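Long-range contacts in bifunctional protein PutA (Bdellovibrio bacteriovorus, PDB 5UR2), which probably carries out both steps of proline breakdown to glutamate, an FAD-dependent proline oxidation followed by NAD-dependent oxidation of glutamate semialdehyde: residues B[269-274]-B[300-305]; B[353-358]-B[380-385]. All coordinates share one frame; numbering follows the deposited sequence.

Interaction 1: residues B[269-274]-B[300-305]; sequences GIVIQA and RLVKGA. With P5F (N-propargylglycine-modified flavin adenine dinucleotide), chain F.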
ATOM      1  N   GLY B 269      17.409 -35.394 -43.926  1.00 34.32           N
ATOM      2  CA  GLY B 269      16.969 -34.015 -43.954  1.00 23.52           C
ATOM      3  C   GLY B 269      16.858 -33.433 -42.561  1.00 26.21           C
ATOM      4  O   GLY B 269      16.648 -34.143 -41.572  1.00 21.57           O
ATOM      5  N   ILE B 270      16.963 -32.104 -42.513  1.00 27.90           N
ATOM      6  CA  ILE B 270      16.861 -31.316 -41.287  1.00 26.67           C
ATOM      7  C   ILE B 270      15.906 -30.160 -41.569  1.00 28.85           C
ATOM      8  O   ILE B 270      15.801 -29.675 -42.706  1.00 20.90           O
ATOM      9  CB  ILE B 270      18.256 -30.808 -40.810  1.00 24.70           C
ATOM     10  CG1 ILE B 270      18.204 -30.024 -39.487  1.00 22.14           C
ATOM     11  CG2 ILE B 270      18.881 -29.923 -41.863  1.00 25.05           C
ATOM     12  CD1 ILE B 270      17.958 -30.819 -38.239  1.00 24.35           C
ATOM     13  N   VAL B 271      15.174 -29.737 -40.525  1.00 26.20           N
ATOM     14  CA  VAL B 271      14.234 -28.628 -40.629  1.00 21.96           C
ATOM     15  C   VAL B 271      14.902 -27.332 -40.200  1.00 24.28           C
ATOM     16  O   VAL B 271      15.606 -27.282 -39.185  1.00 23.15           O
ATOM     17  CB  VAL B 271      12.973 -28.896 -39.790  1.00 23.76           C
ATOM     18  CG1 VAL B 271      12.117 -27.641 -39.731  1.00 25.46           C
ATOM     19  CG2 VAL B 271      12.165 -30.039 -40.405  1.00 21.96           C
ATOM     20  N   ILE B 272      14.647 -26.264 -40.957  1.00 26.17           N
ATOM     21  CA  ILE B 272      15.009 -24.911 -40.564  1.00 19.74           C
ATOM     22  C   ILE B 272      13.738 -24.070 -40.510  1.00 25.36           C
ATOM     23  O   ILE B 272      12.899 -24.150 -41.416  1.00 20.31           O
ATOM     24  CB  ILE B 272      16.048 -24.311 -41.534  1.00 20.98           C
ATOM     25  CG1 ILE B 272      17.414 -24.994 -41.348  1.00 20.30           C
ATOM     26  CG2 ILE B 272      16.168 -22.806 -41.340  1.00 26.94           C
ATOM     27  CD1 ILE B 272      18.054 -24.740 -39.978  1.00 18.66           C
ATOM     28  N   GLN B 273      13.598 -23.267 -39.438  1.00 18.46           N
ATOM     29  CA  GLN B 273      12.411 -22.443 -39.182  1.00 24.22           C
ATOM     30  C   GLN B 273      12.714 -20.987 -39.531  1.00 24.55           C
ATOM     31  O   GLN B 273      13.467 -20.314 -38.821  1.00 22.43           O
ATOM     32  CB  GLN B 273      11.966 -22.550 -37.722  1.00 19.32           C
ATOM     33  CG  GLN B 273      11.623 -23.989 -37.281  1.00 21.51           C
ATOM     34  CD  GLN B 273      12.085 -24.298 -35.872  1.00 19.83           C
ATOM     35  OE1 GLN B 273      13.178 -23.893 -35.468  1.00 18.20           O
ATOM     36  NE2 GLN B 273      11.267 -25.041 -35.113  1.00 19.16           N
ATOM     37  N   ALA B 274      12.104 -20.492 -40.614  1.00 20.12           N
ATOM     38  CA  ALA B 274      12.378 -19.139 -41.068  1.00 24.40           C
ATOM     39  C   ALA B 274      11.852 -18.070 -40.117  1.00 22.39           C
ATOM     40  O   ALA B 274      12.224 -16.905 -40.264  1.00 21.24           O
ATOM     41  CB  ALA B 274      11.780 -18.915 -42.471  1.00 21.03           C
ATOM     42  N   ARG B 300      14.298 -29.006 -45.013  1.00 22.43           N
ATOM     43  CA  ARG B 300      12.864 -28.735 -45.101  1.00 25.11           C
ATOM     44  C   ARG B 300      12.620 -27.360 -44.497  1.00 26.21           C
ATOM     45  O   ARG B 300      12.716 -27.182 -43.278  1.00 23.71           O
ATOM     46  CB  ARG B 300      12.036 -29.793 -44.378  1.00 21.41           C
ATOM     47  CG  ARG B 300      10.550 -29.470 -44.385  1.00 25.32           C
ATOM     48  CD  ARG B 300       9.806 -30.265 -43.346  1.00 31.55           C
ATOM     49  NE  ARG B 300       9.832 -31.700 -43.615  1.00 35.26           N
ATOM     50  CZ  ARG B 300       9.558 -32.616 -42.692  1.00 41.75           C
ATOM     51  NH1 ARG B 300       9.259 -32.228 -41.447  1.00 41.56           N
ATOM     52  NH2 ARG B 300       9.597 -33.903 -43.003  1.00 43.13           N
ATOM     53  N   LEU B 301      12.314 -26.387 -45.343  1.00 28.50           N
ATOM     54  CA  LEU B 301      12.182 -25.010 -44.889  1.00 24.66           C
ATOM     55  C   LEU B 301      10.730 -24.774 -44.479  1.00 27.55           C
ATOM     56  O   LEU B 301       9.815 -24.942 -45.294  1.00 20.98           O
ATOM     57  CB  LEU B 301      12.628 -24.053 -45.990  1.00 20.69           C
ATOM     58  CG  LEU B 301      12.735 -22.572 -45.640  1.00 24.00           C
ATOM     59  CD1 LEU B 301      13.790 -22.307 -44.561  1.00 21.94           C
ATOM     60  CD2 LEU B 301      13.026 -21.768 -46.909  1.00 20.67           C
ATOM     61  N   VAL B 302      10.516 -24.460 -43.199  1.00 26.57           N
ATOM     62  CA  VAL B 302       9.196 -24.159 -42.664  1.00 22.82           C
ATOM     63  C   VAL B 302       9.238 -22.740 -42.120  1.00 19.71           C
ATOM     64  O   VAL B 302      10.286 -22.104 -42.089  1.00 19.45           O
ATOM     65  CB  VAL B 302       8.756 -25.154 -41.564  1.00 20.48           C
ATOM     66  CG1 VAL B 302       8.952 -26.587 -42.017  1.00 20.98           C
ATOM     67  CG2 VAL B 302       9.530 -24.915 -40.260  1.00 19.48           C
ATOM     68  N   LYS B 303       8.085 -22.239 -41.680  1.00 19.71           N
ATOM     69  CA  LYS B 303       8.123 -20.965 -40.967  1.00 26.99           C
ATOM     70  C   LYS B 303       8.372 -21.174 -39.472  1.00 18.85           C
ATOM     71  O   LYS B 303       9.357 -20.658 -38.939  1.00 28.14           O
ATOM     72  CB  LYS B 303       6.861 -20.146 -41.251  1.00 19.56           C
ATOM     73  CG  LYS B 303       6.938 -19.637 -42.676  1.00 19.96           C
ATOM     74  CD  LYS B 303       5.776 -18.836 -43.143  1.00 20.30           C
ATOM     75  CE  LYS B 303       5.901 -18.655 -44.665  1.00 29.30           C
ATOM     76  NZ  LYS B 303       4.723 -18.005 -45.268  1.00 25.90           N
ATOM     77  N   GLY B 304       7.543 -21.978 -38.805  1.00 31.60           N
ATOM     78  CA  GLY B 304       7.779 -22.302 -37.402  1.00 30.39           C
ATOM     79  C   GLY B 304       6.511 -22.545 -36.603  1.00 25.81           C
ATOM     80  O   GLY B 304       5.516 -21.842 -36.792  1.00 30.44           O
ATOM     81  N   ALA B 305       6.531 -23.531 -35.708  1.00 21.04           N
ATOM     82  CA  ALA B 305       5.329 -23.996 -35.008  1.00 25.41           C
ATOM     83  C   ALA B 305       5.194 -23.489 -33.573  1.00 22.04           C
ATOM     84  O   ALA B 305       4.172 -23.763 -32.935  1.00 25.69           O
ATOM     85  CB  ALA B 305       5.289 -25.536 -34.982  1.00 19.08           C
TER
HETATM   86  PA  P5F F1001       1.558 -18.725 -43.078  1.00 25.26           P
HETATM   87  O1A P5F F1001       2.015 -18.033 -44.406  1.00 30.61           O
HETATM   88  O2A P5F F1001       0.277 -18.339 -42.526  1.00 23.04           O
HETATM   89  O5B P5F F1001       2.452 -18.482 -41.892  1.00 24.68           O
HETATM   90  C5B P5F F1001       2.088 -18.673 -40.530  1.00 16.78           C
HETATM   91  C4B P5F F1001       3.368 -18.656 -39.680  1.00 20.64           C
HETATM   92  O4B P5F F1001       3.930 -17.374 -39.532  1.00 25.39           O
HETATM   93  C3B P5F F1001       3.254 -19.168 -38.273  1.00 17.28           C
HETATM   94  O3B P5F F1001       3.220 -20.542 -38.208  1.00 18.70           O
HETATM   95  C2B P5F F1001       4.456 -18.602 -37.631  1.00 17.09           C
HETATM   96  O2B P5F F1001       5.552 -19.394 -37.935  1.00 18.70           O
HETATM   97  C1B P5F F1001       4.604 -17.287 -38.308  1.00 22.79           C
HETATM   98  N9A P5F F1001       4.048 -16.176 -37.578  1.00 19.76           N
HETATM   99  C8A P5F F1001       2.740 -16.008 -37.143  1.00 21.14           C
HETATM  100  N7A P5F F1001       2.645 -14.824 -36.525  1.00 23.15           N
HETATM  101  C5A P5F F1001       3.879 -14.171 -36.547  1.00 21.13           C
HETATM  102  C6A P5F F1001       4.368 -12.962 -36.057  1.00 30.15           C
HETATM  103  N6A P5F F1001       3.504 -12.052 -35.360  1.00 28.95           N
HETATM  104  N1A P5F F1001       5.660 -12.626 -36.230  1.00 25.32           N
HETATM  105  C2A P5F F1001       6.511 -13.446 -36.884  1.00 17.31           C
HETATM  106  N3A P5F F1001       6.070 -14.650 -37.350  1.00 20.52           N
HETATM  107  C4A P5F F1001       4.795 -15.034 -37.210  1.00 11.73           C
HETATM  108  N1  P5F F1001       7.228 -26.192 -37.730  1.00 32.81           N
HETATM  109  C2  P5F F1001       8.392 -26.297 -36.883  1.00 27.86           C
HETATM  110  O2  P5F F1001       8.708 -25.228 -36.075  1.00 28.25           O
HETATM  111  N3  P5F F1001       9.204 -27.477 -36.886  1.00 42.77           N
HETATM  112  C4  P5F F1001       8.908 -28.592 -37.709  1.00 45.20           C
HETATM  113  O4  P5F F1001       9.745 -29.714 -37.662  1.00 38.12           O
HETATM  114  C4X P5F F1001       7.675 -28.486 -38.597  1.00 42.68           C
HETATM  115  N5  P5F F1001       7.196 -29.621 -39.383  1.00 44.45           N
HETATM  116  C5X P5F F1001       6.299 -29.295 -40.509  1.00 44.35           C
HETATM  117  C6  P5F F1001       6.194 -30.229 -41.672  1.00 35.93           C
HETATM  118  C7  P5F F1001       5.400 -29.876 -42.792  1.00 36.35           C
HETATM  119  C7M P5F F1001       5.304 -30.831 -43.963  1.00 38.53           C
HETATM  120  C8  P5F F1001       4.701 -28.632 -42.821  1.00 37.04           C
HETATM  121  C8M P5F F1001       3.852 -28.223 -43.998  1.00 35.48           C
HETATM  122  C9  P5F F1001       4.797 -27.741 -41.726  1.00 44.42           C
HETATM  123  C9A P5F F1001       5.626 -28.106 -40.543  1.00 44.53           C
HETATM  124  N10 P5F F1001       5.742 -27.171 -39.421  1.00 42.88           N
HETATM  125  C10 P5F F1001       6.895 -27.320 -38.577  1.00 37.02           C
HETATM  126  C1' P5F F1001       4.844 -26.002 -39.250  1.00 45.64           C
HETATM  127  C2' P5F F1001       5.286 -24.797 -40.082  1.00 38.89           C
HETATM  128  O2' P5F F1001       6.464 -24.314 -39.560  1.00 37.21           O
HETATM  129  C3' P5F F1001       4.265 -23.660 -40.162  1.00 40.40           C
HETATM  130  O3' P5F F1001       4.054 -23.172 -38.890  1.00 41.32           O
HETATM  131  C4' P5F F1001       2.911 -24.048 -40.738  1.00 38.78           C
HETATM  132  O4' P5F F1001       3.126 -25.096 -41.619  1.00 37.99           O
HETATM  133  C5' P5F F1001       2.099 -22.892 -41.353  1.00 38.49           C
HETATM  134  O5' P5F F1001       2.880 -21.969 -42.086  1.00 40.31           O
HETATM  135  P   P5F F1001       2.457 -21.293 -43.499  1.00 31.20           P
HETATM  136  O1P P5F F1001       3.610 -20.871 -44.488  1.00 39.18           O
HETATM  137  O2P P5F F1001       1.403 -22.347 -44.007  1.00 31.65           O
HETATM  138  O3P P5F F1001       1.325 -20.194 -43.047  1.00 26.14           O
HETATM  139  C21 P5F F1001       6.506 -31.059 -37.308  1.00 57.11           C
HETATM  140  C22 P5F F1001       6.915 -30.410 -38.420  1.00 60.85           C
HETATM  141  C23 P5F F1001       7.494 -31.428 -36.188  1.00 57.60           C

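Interaction 2: residues B[353-358]-B[380-385]; sequences ASHNVR and QMLYGM. With P5F (N-propargylglycine-modified flavin adenine dinucleotide), chain F.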
ATOM      1  N   ALA B 353       7.957 -26.177 -47.276  1.00 22.89           N
ATOM      2  CA  ALA B 353       6.780 -26.537 -46.498  1.00 23.43           C
ATOM      3  C   ALA B 353       5.994 -25.267 -46.214  1.00 26.41           C
ATOM      4  O   ALA B 353       6.442 -24.426 -45.433  1.00 28.90           O
ATOM      5  CB  ALA B 353       7.183 -27.232 -45.201  1.00 26.29           C
ATOM      6  N   SER B 354       4.845 -25.109 -46.868  1.00 28.09           N
ATOM      7  CA  SER B 354       4.016 -23.928 -46.659  1.00 25.03           C
ATOM      8  C   SER B 354       2.679 -24.118 -47.357  1.00 29.40           C
ATOM      9  O   SER B 354       2.618 -24.701 -48.441  1.00 25.28           O
ATOM     10  CB  SER B 354       4.681 -22.657 -47.196  1.00 27.59           C
ATOM     11  OG  SER B 354       3.843 -21.536 -46.959  1.00 22.41           O
ATOM     12  N   HIS B 355       1.617 -23.580 -46.749  1.00 31.91           N
ATOM     13  CA  HIS B 355       0.298 -23.522 -47.375  1.00 30.72           C
ATOM     14  C   HIS B 355      -0.018 -22.150 -47.978  1.00 28.83           C
ATOM     15  O   HIS B 355      -1.138 -21.930 -48.455  1.00 31.82           O
ATOM     16  CB  HIS B 355      -0.791 -23.907 -46.370  1.00 23.96           C
ATOM     17  CG  HIS B 355      -0.489 -25.152 -45.598  1.00 33.50           C
ATOM     18  ND1 HIS B 355       0.204 -25.142 -44.406  1.00 32.42           N
ATOM     19  CD2 HIS B 355      -0.752 -26.454 -45.868  1.00 29.44           C
ATOM     20  CE1 HIS B 355       0.332 -26.381 -43.964  1.00 32.62           C
ATOM     21  NE2 HIS B 355      -0.236 -27.196 -44.834  1.00 29.36           N
ATOM     22  N   ASN B 356       0.947 -21.242 -47.979  1.00 29.05           N
ATOM     23  CA  ASN B 356       0.761 -19.850 -48.374  1.00 25.65           C
ATOM     24  C   ASN B 356       1.035 -19.713 -49.869  1.00 30.83           C
ATOM     25  O   ASN B 356       2.149 -20.000 -50.319  1.00 32.66           O
ATOM     26  CB  ASN B 356       1.708 -18.995 -47.523  1.00 27.32           C
ATOM     27  CG  ASN B 356       1.646 -17.507 -47.823  1.00 24.47           C
ATOM     28  OD1 ASN B 356       1.491 -17.089 -48.960  1.00 26.46           O
ATOM     29  ND2 ASN B 356       1.804 -16.695 -46.778  1.00 25.10           N
ATOM     30  N   VAL B 357       0.021 -19.279 -50.638  1.00 24.90           N
ATOM     31  CA  VAL B 357       0.157 -19.215 -52.097  1.00 27.48           C
ATOM     32  C   VAL B 357       1.225 -18.201 -52.508  1.00 28.45           C
ATOM     33  O   VAL B 357       1.962 -18.431 -53.470  1.00 29.25           O
ATOM     34  CB  VAL B 357      -1.202 -18.916 -52.765  1.00 26.26           C
ATOM     35  CG1 VAL B 357      -1.022 -18.581 -54.246  1.00 26.87           C
ATOM     36  CG2 VAL B 357      -2.119 -20.120 -52.650  1.00 33.29           C
ATOM     37  N   ARG B 358       1.335 -17.072 -51.788  1.00 27.26           N
ATOM     38  CA  ARG B 358       2.422 -16.124 -52.050  1.00 28.32           C
ATOM     39  C   ARG B 358       3.788 -16.794 -51.920  1.00 29.15           C
ATOM     40  O   ARG B 358       4.608 -16.747 -52.851  1.00 26.18           O
ATOM     41  CB  ARG B 358       2.324 -14.921 -51.105  1.00 33.01           C
ATOM     42  CG  ARG B 358       3.639 -14.142 -50.929  1.00 32.07           C
ATOM     43  CD  ARG B 358       4.052 -13.380 -52.191  1.00 29.46           C
ATOM     44  NE  ARG B 358       5.481 -13.038 -52.182  1.00 27.90           N
ATOM     45  CZ  ARG B 358       6.038 -12.107 -52.959  1.00 29.71           C
ATOM     46  NH1 ARG B 358       5.291 -11.415 -53.806  1.00 24.91           N
ATOM     47  NH2 ARG B 358       7.345 -11.866 -52.896  1.00 29.14           N
ATOM     48  N   GLN B 380       5.675 -29.203 -49.568  1.00 30.51           N
ATOM     49  CA  GLN B 380       5.155 -30.013 -48.472  1.00 26.87           C
ATOM     50  C   GLN B 380       4.056 -29.268 -47.736  1.00 23.96           C
ATOM     51  O   GLN B 380       4.129 -28.047 -47.551  1.00 32.84           O
ATOM     52  CB  GLN B 380       6.284 -30.437 -47.508  1.00 24.60           C
ATOM     53  CG  GLN B 380       7.408 -31.237 -48.183  1.00 38.78           C
ATOM     54  CD  GLN B 380       8.454 -31.782 -47.203  1.00 45.19           C
ATOM     55  OE1 GLN B 380       8.293 -31.679 -45.987  1.00 53.75           O
ATOM     56  NE2 GLN B 380       9.523 -32.373 -47.738  1.00 35.37           N
ATOM     57  N   MET B 381       3.019 -30.015 -47.357  1.00 26.99           N
ATOM     58  CA  MET B 381       1.871 -29.491 -46.635  1.00 24.62           C
ATOM     59  C   MET B 381       1.387 -30.543 -45.651  1.00 31.37           C
ATOM     60  O   MET B 381       1.628 -31.736 -45.825  1.00 29.61           O
ATOM     61  CB  MET B 381       0.718 -29.132 -47.575  1.00 26.85           C
ATOM     62  CG  MET B 381       1.003 -28.018 -48.541  1.00 30.91           C
ATOM     63  SD  MET B 381      -0.462 -27.687 -49.535  1.00 36.05           S
ATOM     64  CE  MET B 381       0.221 -26.511 -50.695  1.00 25.70           C
ATOM     65  N   LEU B 382       0.655 -30.093 -44.636  1.00 34.43           N
ATOM     66  CA  LEU B 382       0.129 -31.009 -43.636  1.00 36.03           C
ATOM     67  C   LEU B 382      -1.058 -31.782 -44.199  1.00 39.60           C
ATOM     68  O   LEU B 382      -1.861 -31.243 -44.970  1.00 35.41           O
ATOM     69  CB  LEU B 382      -0.284 -30.254 -42.378  1.00 31.54           C
ATOM     70  CG  LEU B 382       0.755 -29.395 -41.662  1.00 29.16           C
ATOM     71  CD1 LEU B 382       0.083 -28.755 -40.481  1.00 30.14           C
ATOM     72  CD2 LEU B 382       1.964 -30.198 -41.200  1.00 26.92           C
ATOM     73  N   TYR B 383      -1.154 -33.060 -43.826  1.00 25.38           N
ATOM     74  CA  TYR B 383      -2.325 -33.859 -44.181  1.00 31.32           C
ATOM     75  C   TYR B 383      -3.613 -33.172 -43.720  1.00 29.43           C
ATOM     76  O   TYR B 383      -3.685 -32.638 -42.607  1.00 26.59           O
ATOM     77  CB  TYR B 383      -2.188 -35.262 -43.570  1.00 28.03           C
ATOM     78  CG  TYR B 383      -3.411 -36.146 -43.692  1.00 27.26           C
ATOM     79  CD1 TYR B 383      -3.715 -36.814 -44.880  1.00 27.99           C
ATOM     80  CD2 TYR B 383      -4.259 -36.318 -42.603  1.00 34.26           C
ATOM     81  CE1 TYR B 383      -4.842 -37.623 -44.975  1.00 33.99           C
ATOM     82  CE2 TYR B 383      -5.383 -37.117 -42.685  1.00 33.96           C
ATOM     83  CZ  TYR B 383      -5.671 -37.763 -43.868  1.00 37.18           C
ATOM     84  OH  TYR B 383      -6.787 -38.547 -43.911  1.00 38.46           O
ATOM     85  N   GLY B 384      -4.613 -33.136 -44.610  1.00 30.51           N
ATOM     86  CA  GLY B 384      -5.899 -32.536 -44.303  1.00 30.96           C
ATOM     87  C   GLY B 384      -5.973 -31.021 -44.408  1.00 37.76           C
ATOM     88  O   GLY B 384      -7.070 -30.467 -44.283  1.00 35.93           O
ATOM     89  N   MET B 385      -4.856 -30.336 -44.638  1.00 33.85           N
ATOM     90  CA  MET B 385      -4.803 -28.881 -44.721  1.00 34.59           C
ATOM     91  C   MET B 385      -4.743 -28.450 -46.177  1.00 38.02           C
ATOM     92  O   MET B 385      -4.107 -29.112 -47.001  1.00 36.66           O
ATOM     93  CB  MET B 385      -3.579 -28.317 -43.987  1.00 30.78           C
ATOM     94  CG  MET B 385      -3.725 -28.213 -42.500  1.00 42.14           C
ATOM     95  SD  MET B 385      -5.083 -27.119 -42.077  1.00 45.36           S
ATOM     96  CE  MET B 385      -4.425 -25.604 -42.700  1.00 37.57           C
TER
HETATM   97  PA  P5F F1001       1.558 -18.725 -43.078  1.00 25.26           P
HETATM   98  O1A P5F F1001       2.015 -18.033 -44.406  1.00 30.61           O
HETATM   99  O2A P5F F1001       0.277 -18.339 -42.526  1.00 23.04           O
HETATM  100  O5B P5F F1001       2.452 -18.482 -41.892  1.00 24.68           O
HETATM  101  C5B P5F F1001       2.088 -18.673 -40.530  1.00 16.78           C
HETATM  102  C4B P5F F1001       3.368 -18.656 -39.680  1.00 20.64           C
HETATM  103  O4B P5F F1001       3.930 -17.374 -39.532  1.00 25.39           O
HETATM  104  C3B P5F F1001       3.254 -19.168 -38.273  1.00 17.28           C
HETATM  105  O3B P5F F1001       3.220 -20.542 -38.208  1.00 18.70           O
HETATM  106  C2B P5F F1001       4.456 -18.602 -37.631  1.00 17.09           C
HETATM  107  O2B P5F F1001       5.552 -19.394 -37.935  1.00 18.70           O
HETATM  108  C1B P5F F1001       4.604 -17.287 -38.308  1.00 22.79           C
HETATM  109  N9A P5F F1001       4.048 -16.176 -37.578  1.00 19.76           N
HETATM  110  C8A P5F F1001       2.740 -16.008 -37.143  1.00 21.14           C
HETATM  111  N7A P5F F1001       2.645 -14.824 -36.525  1.00 23.15           N
HETATM  112  C5A P5F F1001       3.879 -14.171 -36.547  1.00 21.13           C
HETATM  113  C6A P5F F1001       4.368 -12.962 -36.057  1.00 30.15           C
HETATM  114  N6A P5F F1001       3.504 -12.052 -35.360  1.00 28.95           N
HETATM  115  N1A P5F F1001       5.660 -12.626 -36.230  1.00 25.32           N
HETATM  116  C2A P5F F1001       6.511 -13.446 -36.884  1.00 17.31           C
HETATM  117  N3A P5F F1001       6.070 -14.650 -37.350  1.00 20.52           N
HETATM  118  C4A P5F F1001       4.795 -15.034 -37.210  1.00 11.73           C
HETATM  119  N1  P5F F1001       7.228 -26.192 -37.730  1.00 32.81           N
HETATM  120  C2  P5F F1001       8.392 -26.297 -36.883  1.00 27.86           C
HETATM  121  O2  P5F F1001       8.708 -25.228 -36.075  1.00 28.25           O
HETATM  122  N3  P5F F1001       9.204 -27.477 -36.886  1.00 42.77           N
HETATM  123  C4  P5F F1001       8.908 -28.592 -37.709  1.00 45.20           C
HETATM  124  O4  P5F F1001       9.745 -29.714 -37.662  1.00 38.12           O
HETATM  125  C4X P5F F1001       7.675 -28.486 -38.597  1.00 42.68           C
HETATM  126  N5  P5F F1001       7.196 -29.621 -39.383  1.00 44.45           N
HETATM  127  C5X P5F F1001       6.299 -29.295 -40.509  1.00 44.35           C
HETATM  128  C6  P5F F1001       6.194 -30.229 -41.672  1.00 35.93           C
HETATM  129  C7  P5F F1001       5.400 -29.876 -42.792  1.00 36.35           C
HETATM  130  C7M P5F F1001       5.304 -30.831 -43.963  1.00 38.53           C
HETATM  131  C8  P5F F1001       4.701 -28.632 -42.821  1.00 37.04           C
HETATM  132  C8M P5F F1001       3.852 -28.223 -43.998  1.00 35.48           C
HETATM  133  C9  P5F F1001       4.797 -27.741 -41.726  1.00 44.42           C
HETATM  134  C9A P5F F1001       5.626 -28.106 -40.543  1.00 44.53           C
HETATM  135  N10 P5F F1001       5.742 -27.171 -39.421  1.00 42.88           N
HETATM  136  C10 P5F F1001       6.895 -27.320 -38.577  1.00 37.02           C
HETATM  137  C1' P5F F1001       4.844 -26.002 -39.250  1.00 45.64           C
HETATM  138  C2' P5F F1001       5.286 -24.797 -40.082  1.00 38.89           C
HETATM  139  O2' P5F F1001       6.464 -24.314 -39.560  1.00 37.21           O
HETATM  140  C3' P5F F1001       4.265 -23.660 -40.162  1.00 40.40           C
HETATM  141  O3' P5F F1001       4.054 -23.172 -38.890  1.00 41.32           O
HETATM  142  C4' P5F F1001       2.911 -24.048 -40.738  1.00 38.78           C
HETATM  143  O4' P5F F1001       3.126 -25.096 -41.619  1.00 37.99           O
HETATM  144  C5' P5F F1001       2.099 -22.892 -41.353  1.00 38.49           C
HETATM  145  O5' P5F F1001       2.880 -21.969 -42.086  1.00 40.31           O
HETATM  146  P   P5F F1001       2.457 -21.293 -43.499  1.00 31.20           P
HETATM  147  O1P P5F F1001       3.610 -20.871 -44.488  1.00 39.18           O
HETATM  148  O2P P5F F1001       1.403 -22.347 -44.007  1.00 31.65           O
HETATM  149  O3P P5F F1001       1.325 -20.194 -43.047  1.00 26.14           O
HETATM  150  C21 P5F F1001       6.506 -31.059 -37.308  1.00 57.11           C
HETATM  151  C22 P5F F1001       6.915 -30.410 -38.420  1.00 60.85           C
HETATM  152  C23 P5F F1001       7.494 -31.428 -36.188  1.00 57.60           C

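Interaction 1: residues B[269-274]-B[300-305]
Val-271 and Val-302 touch through CG1 and CG2 at 3.8 Å, on the face of two parallel strands that carries the modified flavin. Alongside, CG2 of Val-271 lies against CD of Arg-300, while CG1 of Val-302 reaches the flavin ring atom C9A. Branched, unreactive valines suit this tight layer, since they fill the interval between sheet and ring without polar atoms to satisfy. The backbones are laced by four hydrogen bonds, of which the one from Val-302 N to Ile-272 O is nearly straight at 173°, and that from Ala-274 N to Val-302 O measures 2.8 Å. The strands are the fourth and fifth of the proline dehydrogenase (βα)8 barrel, and with helix 279-293 they form a right-handed beta-alpha-beta unit. On the opposite face the fit is looser: Ile-272 CG2 and Leu-301 CD1 stand 4.0 Å apart, and the rest of each side chain packs into the surrounding helices, Ile-272 on 279-293 and 246-257, Leu-301 on 327-343. At the strand ends and just beyond them the contact turns polar. Gln-273, its chain bent at chi2 (141°), sends NE2 to flavin O2 at 2.7 Å, and Ala-305 N binds the same oxygen at 2.8 Å; two donors on O2 would stabilise negative charge at that end of a reduced flavin. Lys-303 runs out extended, so that NZ reaches the pyrophosphate oxygen O1A at 2.8 Å, besides a salt bridge to Asp-331. Gly-304, whose phi of 149° a side chain would hardly tolerate, presents its carbonyl O to ribose O2B at 2.7 Å.

Interaction 2: residues B[353-358]-B[380-385]
Phosphate oxygen O2P of the modified flavin is gripped twice by His-355, from backbone N at 3.0 Å and from ring ND1 at 3.1 Å. The second bond meets the ring at its edge; on the far side of the imidazole, NE2 accepts a hydrogen bond from Leu-382 N, 3.0 Å long and 17° out of the ring plane. This second-shell amide ties the phosphate ligand to strand 379-382 and fixes the ring's rotation. With CG anti to the carbonyl carbon (chi1 -48°), the imidazole reaches across to that strand, where Met-381 CB lies 3.5 Å from CD2; Met-385 CB, from the type II turn after the strand, also packs against the ring. The flexible thioether of Met-381 slides past the ring, SD staying oblique to it. Nearby, Ser-354 N bonds to Gln-380 O, the last rung between strands six and seven of the barrel. Ser-354 OG donates to O1P at 2.6 Å and accepts from Asn-356 N, closing an ST turn. Asn-356, the N-cap of helix 357-369, gives ND2 to O1A at 2.7 Å. Because Leu-382 N uses NE2 as an acceptor while ND1 donates, the histidine is most simply read as neutral, with its proton on ND1.

In the fold
Interactions 1 and 2 lie in series along the chain and join consecutive parts of one barrel, their centres about 13 Å apart. They meet where strand 298-302 pairs with strand 349-353: Leu-301 O and Ala-353 N, 3.0 Å apart, probably share a hydrogen bond, and Val-302 CG1 packs on Ala-353 CB at 3.7 Å. Both grasp the same cofactor. Residues 269-274 and 300-305 serve the pyrimidine end, the ribityl chain and the adenosine ribose, whereas 353-358 and 380-385 supply most of the phosphate ligands and line the dimethylbenzene edge, with Ala-353 CB 3.7 Å from C8M. The two contacts overlap at the pyrophosphate, where Lys-303 and Asn-356 share O1A.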